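Side-chain contacts in ribosomal RNA small subunit methyltransferase E (Legionella pneumophila, PDB 5O95), which probably methylates N3 of a specific uridine in 16S ribosomal RNA, using S-adenosyl-L-methionine as the methyl donor: residues V98-A103 and I139-Q144; A103-A108 and A230-L235; I110-T115 and K129-W134. All coordinates share one frame; numbering follows the deposited sequence.

Interaction 1: V98-A103 and I139-Q144; sequences VMQKSA and IGACEQ
Helix 94-104 and helix 124-145 of the SPOUT-type methyltransferase domain meet through two alanines, Ala103 and Ala141, and the backbone of Gln100. The CA atoms of Gln100 and Ala141 lie 5.4 Å apart, a close approach that a methyl side chain on the second helix permits. CB of Ala141 points at the first helix and has two near neighbours there: the backbone O of Gln100 at 3.5 Å and CB of Ala103 at 3.8 Å. Both methyls are directed across and meet with an offset. Gln100 CG stands anti to the backbone N (chi1 174°) and passes 4.1 Å from CB of Ala141, while the extended chain carries the amide onward, where OE1 accepts a weak bond from Lys101 NZ. That ammonium group has a firmer partner in Glu228 of the second subunit, with which it forms a salt bridge. Ser102 OG donates to the O of Val98, 2.8 Å away, from the face opposite Ser102 N. No hydrogen bond joins the two segments, which implies that shape and van der Waals contact between methyl, methylene and carbonyl groups hold this crossing, while Lys101 NZ bonds to the second subunit and Ser102 OG within its own helix.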
loop_
_atom_site.group_PDB
_atom_site.type_symbol
_atom_site.label_atom_id
_atom_site.label_comp_id
_atom_site.label_asym_id
_atom_site.label_seq_id
_atom_site.Cartn_x
_atom_site.Cartn_y
_atom_site.Cartn_z
ATOM N N VAL B 98 -6.164 4.535 3.492
ATOM C CA VAL B 98 -5.834 5.502 2.447
ATOM C C VAL B 98 -5.376 6.818 3.052
ATOM O O VAL B 98 -4.442 7.441 2.549
ATOM C CB VAL B 98 -7.024 5.713 1.498
ATOM C CG1 VAL B 98 -6.755 6.850 0.547
ATOM C CG2 VAL B 98 -7.302 4.428 0.710
ATOM N N MET B 99 -6.075 7.295 4.092
ATOM C CA MET B 99 -5.652 8.512 4.773
ATOM C C MET B 99 -4.213 8.394 5.251
ATOM O O MET B 99 -3.408 9.318 5.066
ATOM C CB MET B 99 -6.577 8.793 5.960
ATOM C CG MET B 99 -8.006 9.162 5.568
ATOM S SD MET B 99 -8.102 10.781 4.785
ATOM C CE MET B 99 -9.748 10.674 4.051
ATOM N N GLN B 100 -3.875 7.291 5.921
ATOM C CA GLN B 100 -2.523 7.158 6.473
ATOM C C GLN B 100 -1.477 7.070 5.367
ATOM O O GLN B 100 -0.472 7.800 5.375
ATOM C CB GLN B 100 -2.456 5.934 7.387
ATOM C CG GLN B 100 -1.058 5.643 7.896
ATOM C CD GLN B 100 -0.995 4.406 8.757
ATOM O OE1 GLN B 100 -0.765 3.304 8.259
ATOM N NE2 GLN B 100 -1.194 4.579 10.061
ATOM N N LYS B 101 -1.691 6.186 4.403
ATOM C CA LYS B 101 -0.664 5.941 3.408
ATOM C C LYS B 101 -0.559 7.064 2.382
ATOM O O LYS B 101 0.533 7.272 1.833
ATOM C CB LYS B 101 -0.918 4.575 2.767
ATOM C CG LYS B 101 -0.756 3.448 3.832
ATOM C CD LYS B 101 -0.531 2.075 3.288
ATOM C CE LYS B 101 -0.349 1.115 4.464
ATOM N NZ LYS B 101 0.527 1.700 5.530
ATOM N N SER B 102 -1.655 7.770 2.081
ATOM C CA SER B 102 -1.535 8.864 1.126
ATOM C C SER B 102 -0.717 10.001 1.728
ATOM O O SER B 102 0.073 10.642 1.030
ATOM C CB SER B 102 -2.903 9.338 0.648
ATOM O OG SER B 102 -3.636 9.935 1.700
ATOM N N ALA B 103 -0.874 10.227 3.035
ATOM C CA ALA B 103 -0.014 11.172 3.738
ATOM C C ALA B 103 1.466 10.779 3.641
ATOM O O ALA B 103 2.330 11.629 3.377
ATOM C CB ALA B 103 -0.484 11.314 5.192
ATOM N N ILE B 139 -2.545 13.423 10.684
ATOM C CA ILE B 139 -1.544 14.052 11.556
ATOM C C ILE B 139 -0.575 13.005 12.093
ATOM O O ILE B 139 0.657 13.198 12.078
ATOM C CB ILE B 139 -2.231 14.827 12.691
ATOM C CG1 ILE B 139 -2.840 16.107 12.131
ATOM C CG2 ILE B 139 -1.193 15.250 13.741
ATOM C CD1 ILE B 139 -3.866 16.790 13.076
ATOM N N GLY B 140 -1.115 11.863 12.535
ATOM C CA GLY B 140 -0.270 10.789 13.019
ATOM C C GLY B 140 0.690 10.303 11.951
ATOM O O GLY B 140 1.852 10.005 12.233
ATOM N N ALA B 141 0.218 10.226 10.703
ATOM C CA ALA B 141 1.082 9.765 9.619
ATOM C C ALA B 141 2.181 10.782 9.307
ATOM O O ALA B 141 3.308 10.402 8.962
ATOM C CB ALA B 141 0.242 9.455 8.372
ATOM N N CYS B 142 1.881 12.076 9.446
ATOM C CA CYS B 142 2.935 13.074 9.287
ATOM C C CYS B 142 3.945 12.981 10.413
ATOM O O CYS B 142 5.147 13.152 10.179
ATOM C CB CYS B 142 2.345 14.487 9.228
ATOM S SG CYS B 142 1.343 14.768 7.729
ATOM N N GLU B 143 3.477 12.712 11.638
ATOM C CA GLU B 143 4.418 12.481 12.731
ATOM C C GLU B 143 5.343 11.326 12.401
ATOM O O GLU B 143 6.558 11.416 12.592
ATOM C CB GLU B 143 3.676 12.216 14.039
ATOM C CG GLU B 143 2.890 13.432 14.507
ATOM C CD GLU B 143 1.996 13.171 15.686
ATOM O OE1 GLU B 143 1.552 12.004 15.884
ATOM O OE2 GLU B 143 1.698 14.156 16.411
ATOM N N GLN B 144 4.787 10.233 11.849
ATOM C CA GLN B 144 5.584 9.044 11.549
ATOM C C GLN B 144 6.533 9.247 10.362
ATOM O O GLN B 144 7.680 8.795 10.397
ATOM C CB GLN B 144 4.633 7.867 11.268
ATOM C CG GLN B 144 5.331 6.579 10.740
ATOM C CD GLN B 144 5.576 6.572 9.223
ATOM O OE1 GLN B 144 4.752 7.036 8.440
ATOM N NE2 GLN B 144 6.726 6.061 8.819
#

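Interaction 2: A103-A108 and A230-L235; sequences AELGVA and AAITAL
Leu105 and Leu235 bring the end of helix 94-104 against helix 227-242, their CB atoms 4.0 Å apart and both directed across the contact. Each of the two leucines buries 71 Å² against the opposite segment, the largest shares in the contact. Leu105 extends the tight part through its CD2 methyl, which lies 4.0 Å from CG2 of Ile232, the two side chains meeting at a slant. With CG1 beside the Ile232 backbone N (chi1 -52°), CG2 is the branch that meets Leu105. The looser part lies at Val107, whose CB comes no nearer than 4.3 Å to CD1 of Leu235 and which buries 31 Å². This slacker side does not open to solvent, because Val107 is buried and also packs on Leu85 and Pro151. Beyond Leu105 the surroundings belong partly to the dimer, where Thr229 of the second subunit packs on it. The backbone turn that presents Leu105 and Val107 is fixed by two hydrogen bonds, Gly106 N to Ala103 O at 3.0 Å and Val107 N to Ser102 O, with Gly106 at a phi of 78°. This is a Schellman motif with Gly106 as C-prime residue, closing the helix that leads into strand 109-114.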
loop_
_atom_site.group_PDB
_atom_site.type_symbol
_atom_site.label_atom_id
_atom_site.label_comp_id
_atom_site.label_asym_id
_atom_site.label_seq_id
_atom_site.Cartn_x
_atom_site.Cartn_y
_atom_site.Cartn_z
ATOM N N ALA B 103 -0.874 10.227 3.035
ATOM C CA ALA B 103 -0.014 11.172 3.738
ATOM C C ALA B 103 1.466 10.779 3.641
ATOM O O ALA B 103 2.330 11.629 3.377
ATOM C CB ALA B 103 -0.484 11.314 5.192
ATOM N N GLU B 104 1.785 9.503 3.871
ATOM C CA GLU B 104 3.171 9.036 3.724
ATOM C C GLU B 104 3.687 9.259 2.313
ATOM O O GLU B 104 4.882 9.545 2.118
ATOM C CB GLU B 104 3.288 7.539 4.045
ATOM C CG GLU B 104 3.000 7.172 5.474
ATOM C CD GLU B 104 2.996 5.658 5.701
ATOM O OE1 GLU B 104 3.930 4.968 5.250
ATOM O OE2 GLU B 104 2.049 5.162 6.342
ATOM N N LEU B 105 2.809 9.083 1.303
ATOM C CA LEU B 105 3.196 9.271 -0.088
ATOM C C LEU B 105 3.169 10.725 -0.513
ATOM O O LEU B 105 3.281 11.007 -1.707
ATOM C CB LEU B 105 2.325 8.402 -1.024
ATOM C CG LEU B 105 2.905 7.044 -1.382
ATOM C CD1 LEU B 105 4.224 7.237 -2.159
ATOM C CD2 LEU B 105 3.180 6.233 -0.147
ATOM N N GLY B 106 3.047 11.655 0.445
ATOM C CA GLY B 106 3.173 13.067 0.148
ATOM C C GLY B 106 1.975 13.733 -0.487
ATOM O O GLY B 106 2.118 14.817 -1.049
ATOM N N VAL B 107 0.796 13.110 -0.432
ATOM C CA VAL B 107 -0.373 13.721 -1.056
ATOM C C VAL B 107 -0.536 15.132 -0.495
ATOM O O VAL B 107 -0.269 15.383 0.680
ATOM C CB VAL B 107 -1.604 12.836 -0.793
ATOM C CG1 VAL B 107 -2.121 13.039 0.649
ATOM C CG2 VAL B 107 -2.712 13.090 -1.816
ATOM N N ALA B 108 -0.955 16.061 -1.357
ATOM C CA ALA B 108 -1.126 17.448 -0.950
ATOM C C ALA B 108 -2.524 17.722 -0.414
ATOM O O ALA B 108 -2.682 18.543 0.498
ATOM C CB ALA B 108 -0.853 18.364 -2.147
ATOM N N ALA B 230 -5.126 0.696 -5.021
ATOM C CA ALA B 230 -5.082 1.574 -6.177
ATOM C C ALA B 230 -4.648 2.976 -5.792
ATOM O O ALA B 230 -3.859 3.594 -6.505
ATOM C CB ALA B 230 -6.450 1.630 -6.857
ATOM N N ALA B 231 -5.214 3.521 -4.713
ATOM C CA ALA B 231 -4.793 4.839 -4.252
ATOM C C ALA B 231 -3.296 4.889 -4.027
ATOM O O ALA B 231 -2.619 5.814 -4.487
ATOM C CB ALA B 231 -5.524 5.201 -2.961
ATOM N N ILE B 232 -2.763 3.921 -3.287
ATOM C CA ILE B 232 -1.354 4.031 -2.920
ATOM C C ILE B 232 -0.455 3.711 -4.114
ATOM O O ILE B 232 0.608 4.310 -4.276
ATOM C CB ILE B 232 -1.056 3.208 -1.656
ATOM C CG1 ILE B 232 -2.049 3.585 -0.539
ATOM C CG2 ILE B 232 0.364 3.502 -1.147
ATOM C CD1 ILE B 232 -2.368 5.116 -0.416
ATOM N N THR B 233 -0.870 2.794 -4.990
ATOM C CA THR B 233 -0.122 2.537 -6.214
ATOM C C THR B 233 -0.105 3.757 -7.131
ATOM O O THR B 233 0.941 4.106 -7.701
ATOM C CB THR B 233 -0.777 1.335 -6.937
ATOM O OG1 THR B 233 -0.633 0.171 -6.104
ATOM C CG2 THR B 233 -0.156 1.091 -8.310
ATOM N N ALA B 234 -1.246 4.426 -7.287
ATOM C CA ALA B 234 -1.296 5.592 -8.161
ATOM C C ALA B 234 -0.420 6.716 -7.615
ATOM O O ALA B 234 0.333 7.349 -8.361
ATOM C CB ALA B 234 -2.746 6.081 -8.288
ATOM N N LEU B 235 -0.524 6.983 -6.314
ATOM C CA LEU B 235 0.311 8.023 -5.721
ATOM C C LEU B 235 1.790 7.705 -5.877
ATOM O O LEU B 235 2.597 8.601 -6.158
ATOM C CB LEU B 235 -0.028 8.213 -4.250
ATOM C CG LEU B 235 -1.411 8.804 -3.986
ATOM C CD1 LEU B 235 -1.631 8.948 -2.526
ATOM C CD2 LEU B 235 -1.551 10.137 -4.684
#

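Interaction 3: I110-T115 and K129-W134; sequences ITPLIT and KKMHQW
Pro112 on strand 109-114 meets the six-membered part of the Trp134 indole on helix 124-145. The pyrrolidine approaches obliquely: its CG comes to 3.7 Å from CZ3 of Trp134, and its CB follows at 4.1 Å from the same carbon. CE3 is the next indole atom, 4.2 Å from Pro112 CG, so the approach is concentrated on one corner of the benzo ring. The two side chains run past each other in opposite senses, each projecting from its own backbone toward the other. This lets them span a wide separation, since even the closest CA pair, Pro112 and Met131, is 9.3 Å apart. The Trp134 CG lies anti to the carbonyl carbon (chi1 -68°), a setting in which the indole leaves the helix in the direction of the strand. One face of the ring rests over its own helix, where the O of Lys130 sits 3.0 Å above the plane, offset toward the rim. Met131 supplies a second, lighter touch. Its first bond does not aim at the strand, but the folded chain beyond it brings SD to 4.2 Å from Pro112 CG, making that ring carbon the meeting point of both helix residues. The indole nitrogen is occupied elsewhere: NE1 donates to OE2 of Glu96, which also pairs with Lys130 NZ. Hence the contact divides its chemistry, with carbon and sulfur making the small contact between strand and helix in this beta-alpha-beta unit, while the hydrogen bond to Glu96 probably limits the rotation of the indole.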
loop_
_atom_site.group_PDB
_atom_site.type_symbol
_atom_site.label_atom_id
_atom_site.label_comp_id
_atom_site.label_asym_id
_atom_site.label_seq_id
_atom_site.Cartn_x
_atom_site.Cartn_y
_atom_site.Cartn_z
ATOM N N ILE B 110 -6.703 15.799 0.030
ATOM C CA ILE B 110 -7.543 14.603 -0.036
ATOM C C ILE B 110 -8.996 15.038 0.062
ATOM O O ILE B 110 -9.359 15.734 1.013
ATOM C CB ILE B 110 -7.247 13.621 1.115
ATOM C CG1 ILE B 110 -5.768 13.276 1.185
ATOM C CG2 ILE B 110 -8.076 12.336 0.920
ATOM C CD1 ILE B 110 -5.348 12.728 2.531
ATOM N N THR B 111 -9.829 14.586 -0.877
ATOM C CA THR B 111 -11.280 14.795 -0.811
ATOM C C THR B 111 -11.990 13.450 -0.745
ATOM O O THR B 111 -11.844 12.638 -1.672
ATOM C CB THR B 111 -11.789 15.579 -2.032
ATOM O OG1 THR B 111 -11.223 16.893 -2.034
ATOM C CG2 THR B 111 -13.326 15.677 -2.008
ATOM N N PRO B 112 -12.740 13.149 0.312
ATOM C CA PRO B 112 -13.620 11.973 0.270
ATOM C C PRO B 112 -14.689 12.213 -0.782
ATOM O O PRO B 112 -15.289 13.282 -0.843
ATOM C CB PRO B 112 -14.213 11.921 1.686
ATOM C CG PRO B 112 -13.265 12.769 2.539
ATOM C CD PRO B 112 -12.790 13.839 1.608
ATOM N N LEU B 113 -14.897 11.221 -1.643
ATOM C CA LEU B 113 -15.731 11.382 -2.819
ATOM C C LEU B 113 -16.953 10.484 -2.704
ATOM O O LEU B 113 -16.849 9.331 -2.282
ATOM C CB LEU B 113 -14.931 11.011 -4.072
ATOM C CG LEU B 113 -15.516 11.402 -5.429
ATOM C CD1 LEU B 113 -15.655 12.927 -5.562
ATOM C CD2 LEU B 113 -14.652 10.838 -6.543
ATOM N N ILE B 114 -18.111 11.017 -3.080
ATOM C CA ILE B 114 -19.346 10.241 -3.166
ATOM C C ILE B 114 -19.678 10.105 -4.636
ATOM O O ILE B 114 -19.767 11.109 -5.354
ATOM C CB ILE B 114 -20.489 10.917 -2.389
ATOM C CG1 ILE B 114 -20.029 11.212 -0.958
ATOM C CG2 ILE B 114 -21.714 10.020 -2.407
ATOM C CD1 ILE B 114 -20.921 12.213 -0.230
ATOM N N THR B 115 -19.817 8.859 -5.095
ATOM C CA THR B 115 -20.143 8.545 -6.471
ATOM C C THR B 115 -21.317 7.581 -6.470
ATOM O O THR B 115 -21.733 7.077 -5.421
ATOM C CB THR B 115 -18.950 7.927 -7.220
ATOM O OG1 THR B 115 -18.844 6.538 -6.893
ATOM C CG2 THR B 115 -17.653 8.629 -6.854
ATOM N N LYS B 129 -17.749 12.842 12.634
ATOM C CA LYS B 129 -16.833 12.036 13.429
ATOM C C LYS B 129 -15.738 11.436 12.557
ATOM O O LYS B 129 -14.582 11.372 12.971
ATOM C CB LYS B 129 -17.582 10.930 14.167
ATOM C CG LYS B 129 -18.530 11.460 15.253
ATOM C CD LYS B 129 -19.247 10.326 15.966
ATOM C CE LYS B 129 -20.386 10.862 16.820
ATOM N NZ LYS B 129 -19.926 11.998 17.665
ATOM N N LYS B 130 -16.099 10.949 11.365
ATOM C CA LYS B 130 -15.087 10.385 10.470
ATOM C C LYS B 130 -14.058 11.429 10.063
ATOM O O LYS B 130 -12.859 11.140 10.022
ATOM C CB LYS B 130 -15.758 9.776 9.239
ATOM C CG LYS B 130 -16.395 8.433 9.495
ATOM C CD LYS B 130 -15.306 7.411 9.759
ATOM C CE LYS B 130 -15.855 6.003 9.649
ATOM N NZ LYS B 130 -14.890 5.051 10.263
ATOM N N MET B 131 -14.504 12.655 9.779
ATOM C CA MET B 131 -13.564 13.703 9.385
ATOM C C MET B 131 -12.590 14.036 10.515
ATOM O O MET B 131 -11.395 14.272 10.265
ATOM C CB MET B 131 -14.325 14.943 8.918
ATOM C CG MET B 131 -15.136 14.734 7.624
ATOM S SD MET B 131 -13.982 14.634 6.235
ATOM C CE MET B 131 -13.303 16.310 6.198
ATOM N N HIS B 132 -13.076 14.039 11.762
ATOM C CA HIS B 132 -12.187 14.253 12.908
ATOM C C HIS B 132 -11.166 13.129 13.011
ATOM O O HIS B 132 -9.956 13.371 13.147
ATOM C CB HIS B 132 -13.016 14.334 14.196
ATOM C CG HIS B 132 -12.198 14.617 15.418
ATOM N ND1 HIS B 132 -11.826 15.895 15.781
ATOM C CD2 HIS B 132 -11.679 13.793 16.362
ATOM C CE1 HIS B 132 -11.102 15.846 16.887
ATOM N NE2 HIS B 132 -11.001 14.583 17.262
ATOM N N GLN B 133 -11.640 11.880 12.880
ATOM C CA GLN B 133 -10.762 10.726 13.004
ATOM C C GLN B 133 -9.765 10.678 11.861
ATOM O O GLN B 133 -8.594 10.354 12.074
ATOM C CB GLN B 133 -11.594 9.445 13.020
ATOM C CG GLN B 133 -12.479 9.343 14.237
ATOM C CD GLN B 133 -13.545 8.276 14.088
ATOM O OE1 GLN B 133 -13.478 7.435 13.189
ATOM N NE2 GLN B 133 -14.542 8.311 14.967
ATOM N N TRP B 134 -10.217 11.002 10.645
ATOM C CA TRP B 134 -9.330 10.980 9.485
ATOM C C TRP B 134 -8.271 12.061 9.578
ATOM O O TRP B 134 -7.110 11.826 9.204
ATOM C CB TRP B 134 -10.123 11.158 8.196
ATOM C CG TRP B 134 -11.003 10.005 7.885
ATOM C CD1 TRP B 134 -10.887 8.726 8.363
ATOM C CD2 TRP B 134 -12.154 10.022 7.043
ATOM N NE1 TRP B 134 -11.898 7.940 7.852
ATOM C CE2 TRP B 134 -12.688 8.714 7.040
ATOM C CE3 TRP B 134 -12.781 11.012 6.279
ATOM C CZ2 TRP B 134 -13.833 8.372 6.312
ATOM C CZ3 TRP B 134 -13.931 10.669 5.553
ATOM C CH2 TRP B 134 -14.429 9.356 5.571
#

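Followed from the N terminus, helix 94-104 enters first, supplying 98-103 and, through the shared Ala103, the start of 103-108. Strand 109-114 comes next, then helix 124-145, whose earlier turns serve interaction 3 and later turns interaction 1. Interaction 3 closes a short loop of 13 residues, wholly within the 35-residue loop of interaction 1 and the 121-residue loop of interaction 2. Interactions 1 and 2 cross, because their segments alternate along the chain. Helix 94-104 touches helix 124-145 in interaction 1 and helix 227-242 in interaction 2, and so lies between them. Met99 CE, 3.8 Å from Trp134 CE3, joins interactions 1 and 3, and interactions 1 and 2 both border the second subunit.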